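Local structure of serine protease (Nocardiopsis alba, 2OUA) at residues A[60-65]-A[171-176]. The protein probably cleaves proteins as a serine endopeptidase of the chymotrypsin-like S1 family, this chain being its trypsin-like protease domain. Residues are numbered along the deposited sequence; the frame is centred on the assembly and turned at random.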
ATOM      1  N   ASN A  60       7.059  -6.524  10.455  1.00  9.42           N
ATOM      2  CA  ASN A  60       6.977  -5.571   9.362  1.00  9.09           C
ATOM      3  C   ASN A  60       5.508  -5.708   8.978  1.00  8.81           C
ATOM      4  O   ASN A  60       4.751  -6.393   9.669  1.00  9.83           O
ATOM      5  CB  ASN A  60       7.857  -6.000   8.179  1.00 10.92           C
ATOM      6  CG  ASN A  60       9.335  -6.068   8.535  1.00 13.69           C
ATOM      7  OD1 ASN A  60       9.939  -5.077   8.949  1.00 16.87           O
ATOM      8  ND2 ASN A  60       9.926  -7.244   8.365  1.00 11.98           N
ATOM      9  N   ASP A  61       5.086  -5.041   7.915  1.00  7.83           N
ATOM     10  CA  ASP A  61       3.710  -5.185   7.445  1.00  8.73           C
ATOM     11  C   ASP A  61       3.827  -4.953   5.956  1.00  7.95           C
ATOM     12  O   ASP A  61       3.374  -3.941   5.425  1.00  6.61           O
ATOM     13  CB  ASP A  61       2.771  -4.159   8.080  1.00  7.83           C
ATOM     14  CG  ASP A  61       1.308  -4.467   7.795  1.00  9.96           C
ATOM     15  OD1 ASP A  61       1.047  -5.456   7.075  1.00  9.16           O
ATOM     16  OD2 ASP A  61       0.416  -3.736   8.285  1.00  9.50           O
ATOM     17  N   ALA A  62       4.460  -5.913   5.290  1.00  9.02           N
ATOM     18  CA  ALA A  62       4.728  -5.813   3.866  1.00  7.44           C
ATOM     19  C   ALA A  62       4.394  -7.080   3.099  1.00  7.51           C
ATOM     20  O   ALA A  62       4.444  -8.188   3.634  1.00  5.48           O
ATOM     21  CB  ALA A  62       6.196  -5.467   3.663  1.00 11.34           C
ATOM     22  N   ALA A  63       4.062  -6.915   1.826  1.00  6.77           N
ATOM     23  CA  ALA A  63       3.730  -8.065   1.011  1.00  6.90           C
ATOM     24  C   ALA A  63       3.792  -7.743  -0.473  1.00  7.28           C
ATOM     25  O   ALA A  63       3.708  -6.580  -0.880  1.00  6.41           O
ATOM     26  CB  ALA A  63       2.335  -8.566   1.369  1.00  5.51           C
ATOM     27  N   PHE A  64       3.970  -8.787  -1.272  1.00  5.99           N
ATOM     28  CA  PHE A  64       3.996  -8.644  -2.721  1.00  7.98           C
ATOM     29  C   PHE A  64       3.070  -9.709  -3.271  1.00  8.99           C
ATOM     30  O   PHE A  64       3.234 -10.899  -2.985  1.00  8.69           O
ATOM     31  CB  PHE A  64       5.393  -8.861  -3.306  1.00  7.73           C
ATOM     32  CG  PHE A  64       5.418  -8.822  -4.820  1.00  9.55           C
ATOM     33  CD1 PHE A  64       5.168  -7.632  -5.505  1.00  9.28           C
ATOM     34  CD2 PHE A  64       5.639  -9.985  -5.559  1.00  9.74           C
ATOM     35  CE1 PHE A  64       5.133  -7.601  -6.904  1.00  9.81           C
ATOM     36  CE2 PHE A  64       5.606  -9.967  -6.958  1.00  9.27           C
ATOM     37  CZ  PHE A  64       5.352  -8.772  -7.632  1.00  9.25           C
ATOM     38  N   VAL A  65       2.081  -9.271  -4.037  1.00  8.65           N
ATOM     39  CA  VAL A  65       1.130 -10.180  -4.654  1.00  8.78           C
ATOM     40  C   VAL A  65       1.548 -10.334  -6.109  1.00 10.61           C
ATOM     41  O   VAL A  65       1.682  -9.344  -6.825  1.00  9.78           O
ATOM     42  CB  VAL A  65      -0.302  -9.612  -4.601  1.00  9.23           C
ATOM     43  CG1 VAL A  65      -1.240 -10.478  -5.432  1.00  9.25           C
ATOM     44  CG2 VAL A  65      -0.781  -9.558  -3.154  1.00  8.37           C
ATOM     45  N   PHE A 171      -0.345   4.882   9.967  1.00  9.15           N
ATOM     46  CA  PHE A 171       1.047   4.507   9.781  1.00  9.00           C
ATOM     47  C   PHE A 171       1.179   3.704   8.495  1.00  8.73           C
ATOM     48  O   PHE A 171       0.256   2.993   8.101  1.00  8.97           O
ATOM     49  CB  PHE A 171       1.536   3.635  10.945  1.00 10.09           C
ATOM     50  CG  PHE A 171       1.454   4.301  12.290  1.00 10.99           C
ATOM     51  CD1 PHE A 171       0.242   4.378  12.970  1.00 11.86           C
ATOM     52  CD2 PHE A 171       2.590   4.855  12.875  1.00 12.30           C
ATOM     53  CE1 PHE A 171       0.159   4.998  14.220  1.00 11.88           C
ATOM     54  CE2 PHE A 171       2.523   5.480  14.125  1.00 12.20           C
ATOM     55  CZ  PHE A 171       1.303   5.551  14.798  1.00 12.71           C
ATOM     56  N   TYR A 172       2.327   3.812   7.843  1.00  7.58           N
ATOM     57  CA  TYR A 172       2.540   3.044   6.629  1.00  7.17           C
ATOM     58  C   TYR A 172       3.888   2.348   6.618  1.00  6.68           C
ATOM     59  O   TYR A 172       4.838   2.774   7.285  1.00  6.90           O
ATOM     60  CB  TYR A 172       2.373   3.932   5.384  1.00  6.38           C
ATOM     61  CG  TYR A 172       3.408   5.021   5.156  1.00  6.64           C
ATOM     62  CD1 TYR A 172       4.696   4.714   4.702  1.00  8.02           C
ATOM     63  CD2 TYR A 172       3.067   6.365   5.307  1.00  7.10           C
ATOM     64  CE1 TYR A 172       5.613   5.729   4.391  1.00  8.59           C
ATOM     65  CE2 TYR A 172       3.968   7.380   5.001  1.00  7.77           C
ATOM     66  CZ  TYR A 172       5.237   7.060   4.543  1.00  8.85           C
ATOM     67  OH  TYR A 172       6.108   8.075   4.217  1.00  9.85           O
ATOM     68  N   GLN A 173       3.941   1.239   5.886  1.00  6.05           N
ATOM     69  CA  GLN A 173       5.151   0.451   5.718  1.00  5.57           C
ATOM     70  C   GLN A 173       5.888   1.085   4.538  1.00  5.74           C
ATOM     71  O   GLN A 173       5.319   1.225   3.453  1.00  6.49           O
ATOM     72  CB  GLN A 173       4.778  -1.001   5.393  1.00  5.16           C
ATOM     73  CG  GLN A 173       5.837  -1.798   4.634  1.00  4.42           C
ATOM     74  CD  GLN A 173       7.016  -2.193   5.497  1.00  5.57           C
ATOM     75  OE1 GLN A 173       6.848  -2.812   6.549  1.00  5.89           O
ATOM     76  NE2 GLN A 173       8.225  -1.849   5.051  1.00  5.61           N
ATOM     77  N   GLU A 174       7.137   1.484   4.753  1.00  5.49           N
ATOM     78  CA  GLU A 174       7.927   2.111   3.698  1.00  7.08           C
ATOM     79  C   GLU A 174       8.028   1.189   2.492  1.00  6.94           C
ATOM     80  O   GLU A 174       8.179  -0.029   2.642  1.00  6.90           O
ATOM     81  CB  GLU A 174       9.331   2.445   4.209  1.00  6.85           C
ATOM     82  CG  GLU A 174       9.389   3.580   5.232  1.00  8.71           C
ATOM     83  CD  GLU A 174       9.219   4.959   4.612  1.00 11.50           C
ATOM     84  OE1 GLU A 174       9.381   5.093   3.379  1.00 12.20           O
ATOM     85  OE2 GLU A 174       8.943   5.920   5.366  1.00 10.72           O
ATOM     86  N   VAL A 175       7.964   1.767   1.297  1.00  6.25           N
ATOM     87  CA  VAL A 175       8.019   0.962   0.084  1.00  6.62           C
ATOM     88  C   VAL A 175       9.425   0.515  -0.318  1.00  8.63           C
ATOM     89  O   VAL A 175       9.611  -0.616  -0.766  1.00  8.99           O
ATOM     90  CB  VAL A 175       7.365   1.709  -1.112  1.00  7.91           C
ATOM     91  CG1 VAL A 175       8.248   2.872  -1.558  1.00  7.63           C
ATOM     92  CG2 VAL A 175       7.124   0.733  -2.265  1.00  8.11           C
ATOM     93  N   ASN A 176      10.418   1.379  -0.150  1.00  8.80           N
ATOM     94  CA  ASN A 176      11.774   1.019  -0.553  1.00  9.40           C
ATOM     95  C   ASN A 176      12.324  -0.247   0.085  1.00 10.93           C
ATOM     96  O   ASN A 176      13.001  -1.030  -0.581  1.00  9.76           O
ATOM     97  CB  ASN A 176      12.728   2.196  -0.342  1.00 10.34           C
ATOM     98  CG  ASN A 176      12.546   3.267  -1.399  1.00 11.41           C
ATOM     99  OD1 ASN A 176      12.054   2.984  -2.492  1.00 10.71           O
ATOM    100  ND2 ASN A 176      12.952   4.497  -1.093  1.00 11.59           N
TER
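Gln-173 extends from the strand 167-174 and meets the backbone of Asp-61 and the methyl of Ala-62. Its CG lies anti to the backbone N (chi1 155°), and the side chain then bends at chi2 (74°). This bend brings the side-chain amide beside the main chain of Asp-61. There Gln-173 OE1 accepts a nearly straight hydrogen bond from Asp-61 N at 3.2 Å, the donor tilted 21° from the carbonyl plane. Asn-60 CB packs against the same oxygen, 3.7 Å from Gln-173 OE1. The other end of the amide turns back on its own strand. Gln-173 NE2 donates to Glu-174 O at 3.0 Å, in the carbonyl plane and on a lone pair. The two bonds together fix the rotation of the amide. Nearer the backbone, the aliphatic part of Gln-173 lies along Asp-61 O, with CB 3.3 Å from that oxygen. Ala-62 CB points toward the strand and rests 3.8 Å from Gln-173 CG. Asp-61 O is buried here and finds no hydrogen-bond partner.

The contact joins the two beta-barrel domains of the chymotrypsin-like fold at Asp-61, the predicted charge-relay aspartate. The OD2 of Asp-61 is hydrogen-bonded to His-35 ND1 and Ser-158 OG. Gln-173 does not touch that carboxylate. Its bond to the backbone N is consistent with a second-shell role, helping to position Asp-61 through its main chain.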